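Local structure of intramolecular trans-sialidase (Macrobdella decora, 3SLI) at residues F69-T74 and I79-R84. The protein catalyses the cleavage of sialic acid from sialoglycoconjugates by intramolecular trans-sialylation, releasing 2,7-anhydro-Neu5Ac. Numbering follows the deposited sequence.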
loop_
_atom_site.group_PDB
_atom_site.type_symbol
_atom_site.label_atom_id
_atom_site.label_comp_id
_atom_site.label_asym_id
_atom_site.label_seq_id
_atom_site.Cartn_x
_atom_site.Cartn_y
_atom_site.Cartn_z
ATOM N N PHE A 69 4.091 -23.738 -24.815
ATOM C CA PHE A 69 4.794 -22.856 -23.905
ATOM C C PHE A 69 4.404 -21.455 -24.349
ATOM O O PHE A 69 4.356 -21.181 -25.548
ATOM C CB PHE A 69 6.319 -22.991 -24.016
ATOM C CG PHE A 69 7.065 -21.786 -23.483
ATOM C CD1 PHE A 69 7.225 -21.600 -22.110
ATOM C CD2 PHE A 69 7.544 -20.802 -24.356
ATOM C CE1 PHE A 69 7.844 -20.454 -21.613
ATOM C CE2 PHE A 69 8.162 -19.651 -23.869
ATOM C CZ PHE A 69 8.312 -19.477 -22.496
ATOM N N HIS A 70 4.094 -20.578 -23.401
ATOM C CA HIS A 70 3.752 -19.206 -23.754
ATOM C C HIS A 70 4.029 -18.222 -22.623
ATOM O O HIS A 70 4.067 -18.608 -21.444
ATOM C CB HIS A 70 2.295 -19.089 -24.268
ATOM C CG HIS A 70 1.246 -18.953 -23.196
ATOM N ND1 HIS A 70 1.029 -19.907 -22.225
ATOM C CD2 HIS A 70 0.300 -18.000 -23.002
ATOM C CE1 HIS A 70 -0.008 -19.551 -21.483
ATOM N NE2 HIS A 70 -0.467 -18.399 -21.935
ATOM N N ILE A 71 4.360 -16.993 -23.011
ATOM C CA ILE A 71 4.598 -15.898 -22.072
ATOM C C ILE A 71 3.373 -15.031 -22.339
ATOM O O ILE A 71 3.110 -14.695 -23.490
ATOM C CB ILE A 71 5.862 -15.078 -22.439
ATOM C CG1 ILE A 71 7.106 -15.970 -22.429
ATOM C CG2 ILE A 71 6.038 -13.900 -21.462
ATOM C CD1 ILE A 71 8.361 -15.264 -22.932
ATOM N N TYR A 72 2.641 -14.657 -21.291
ATOM C CA TYR A 72 1.419 -13.867 -21.469
ATOM C C TYR A 72 1.291 -12.729 -20.461
ATOM O O TYR A 72 2.007 -12.691 -19.458
ATOM C CB TYR A 72 0.178 -14.784 -21.332
ATOM C CG TYR A 72 -0.046 -15.307 -19.917
ATOM C CD1 TYR A 72 -0.725 -14.538 -18.963
ATOM C CD2 TYR A 72 0.509 -16.518 -19.503
ATOM C CE1 TYR A 72 -0.827 -14.950 -17.643
ATOM C CE2 TYR A 72 0.407 -16.945 -18.177
ATOM C CZ TYR A 72 -0.259 -16.150 -17.250
ATOM O OH TYR A 72 -0.333 -16.540 -15.934
ATOM N N ILE A 73 0.354 -11.823 -20.742
ATOM C CA ILE A 73 0.022 -10.709 -19.860
ATOM C C ILE A 73 -1.510 -10.733 -19.720
ATOM O O ILE A 73 -2.199 -11.398 -20.509
ATOM C CB ILE A 73 0.493 -9.325 -20.413
ATOM C CG1 ILE A 73 0.035 -9.119 -21.858
ATOM C CG2 ILE A 73 2.011 -9.187 -20.266
ATOM C CD1 ILE A 73 -0.988 -8.009 -22.048
ATOM N N THR A 74 -2.043 -10.074 -18.695
ATOM C CA THR A 74 -3.492 -10.035 -18.507
ATOM C C THR A 74 -3.950 -8.585 -18.541
ATOM O O THR A 74 -3.148 -7.670 -18.315
ATOM C CB THR A 74 -3.931 -10.672 -17.159
ATOM O OG1 THR A 74 -3.619 -9.786 -16.072
ATOM C CG2 THR A 74 -3.238 -12.022 -16.942
ATOM N N ILE A 79 1.472 -10.953 -15.319
ATOM C CA ILE A 79 2.375 -11.508 -16.324
ATOM C C ILE A 79 2.771 -12.904 -15.867
ATOM O O ILE A 79 2.890 -13.158 -14.665
ATOM C CB ILE A 79 3.662 -10.642 -16.519
ATOM C CG1 ILE A 79 4.457 -11.156 -17.726
ATOM C CG2 ILE A 79 4.549 -10.688 -15.267
ATOM C CD1 ILE A 79 5.661 -10.309 -18.054
ATOM N N GLY A 80 2.925 -13.822 -16.813
ATOM C CA GLY A 80 3.322 -15.165 -16.444
ATOM C C GLY A 80 3.634 -16.054 -17.628
ATOM O O GLY A 80 3.657 -15.614 -18.784
ATOM N N ILE A 81 3.910 -17.313 -17.321
ATOM C CA ILE A 81 4.203 -18.311 -18.336
ATOM C C ILE A 81 3.483 -19.593 -17.950
ATOM O O ILE A 81 3.049 -19.765 -16.797
ATOM C CB ILE A 81 5.725 -18.677 -18.406
ATOM C CG1 ILE A 81 6.212 -19.190 -17.044
ATOM C CG2 ILE A 81 6.542 -17.496 -18.884
ATOM C CD1 ILE A 81 7.305 -20.209 -17.114
ATOM N N GLU A 82 3.344 -20.471 -18.934
ATOM C CA GLU A 82 2.775 -21.791 -18.739
ATOM C C GLU A 82 3.598 -22.656 -19.696
ATOM O O GLU A 82 3.750 -22.303 -20.870
ATOM C CB GLU A 82 1.288 -21.852 -19.101
ATOM C CG GLU A 82 0.374 -21.054 -18.188
ATOM C CD GLU A 82 -1.094 -21.337 -18.451
ATOM O OE1 GLU A 82 -1.607 -20.915 -19.507
ATOM O OE2 GLU A 82 -1.734 -21.981 -17.595
ATOM N N LEU A 83 4.204 -23.705 -19.152
ATOM C CA LEU A 83 5.033 -24.655 -19.903
ATOM C C LEU A 83 4.254 -25.958 -19.742
ATOM O O LEU A 83 4.240 -26.551 -18.654
ATOM C CB LEU A 83 6.402 -24.780 -19.233
ATOM C CG LEU A 83 7.667 -25.007 -20.066
ATOM C CD1 LEU A 83 8.703 -25.633 -19.149
ATOM C CD2 LEU A 83 7.426 -25.869 -21.315
ATOM N N ARG A 84 3.640 -26.413 -20.830
ATOM C CA ARG A 84 2.775 -27.585 -20.797
ATOM C C ARG A 84 2.978 -28.666 -21.856
ATOM O O ARG A 84 3.307 -28.376 -23.002
ATOM C CB ARG A 84 1.331 -27.107 -20.943
ATOM C CG ARG A 84 0.919 -26.006 -19.986
ATOM C CD ARG A 84 -0.341 -26.424 -19.271
ATOM N NE ARG A 84 -1.530 -25.880 -19.887
ATOM C CZ ARG A 84 -2.757 -26.368 -19.727
ATOM N NH1 ARG A 84 -2.986 -27.442 -18.981
ATOM N NH2 ARG A 84 -3.779 -25.711 -20.244
HETATM O O HOH W 1 0.951 -18.843 -15.096
#
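Y72 lays its ring across the backbone of G80, its hydrogen-bonded partner on the adjacent antiparallel strand, an example of an aromatic residue facing a glycine. From CB the torsion sets CG between the backbone N and the carbonyl carbon (chi1 69°), which swings the ring over the neighbouring strand. CG and CD2 then face G80 O, while CE1 faces G80 N, which stands over the ring face, offset toward the rim. CE2 reaches G80 C at 3.4 Å. CZ comes near G80 CA, whose C-H makes a CH-pi contact with the ring face, CA standing 4.1 Å from the centroid. At the tip, Y72 OH meets a water 2.8 Å away, in the plane of the ring, and that water donates to I81 O. The backbones grip each other twice: Y72 N to G80 O is 2.9 Å and nearly straight (170°), and G80 N returns a bond to Y72 O. H70 and E82 form the next such pair on this face. On the other, apolar face I71 CG1 meets I81 CG2 at 3.9 Å, and F69, I71 and I81 pack on L115 of strand 107-118. A hairpin within one antiparallel sheet, its apolar face turned to a second, is characteristic of the concanavalin-like beta sandwich, consistent with this sialidase's N-terminal domain.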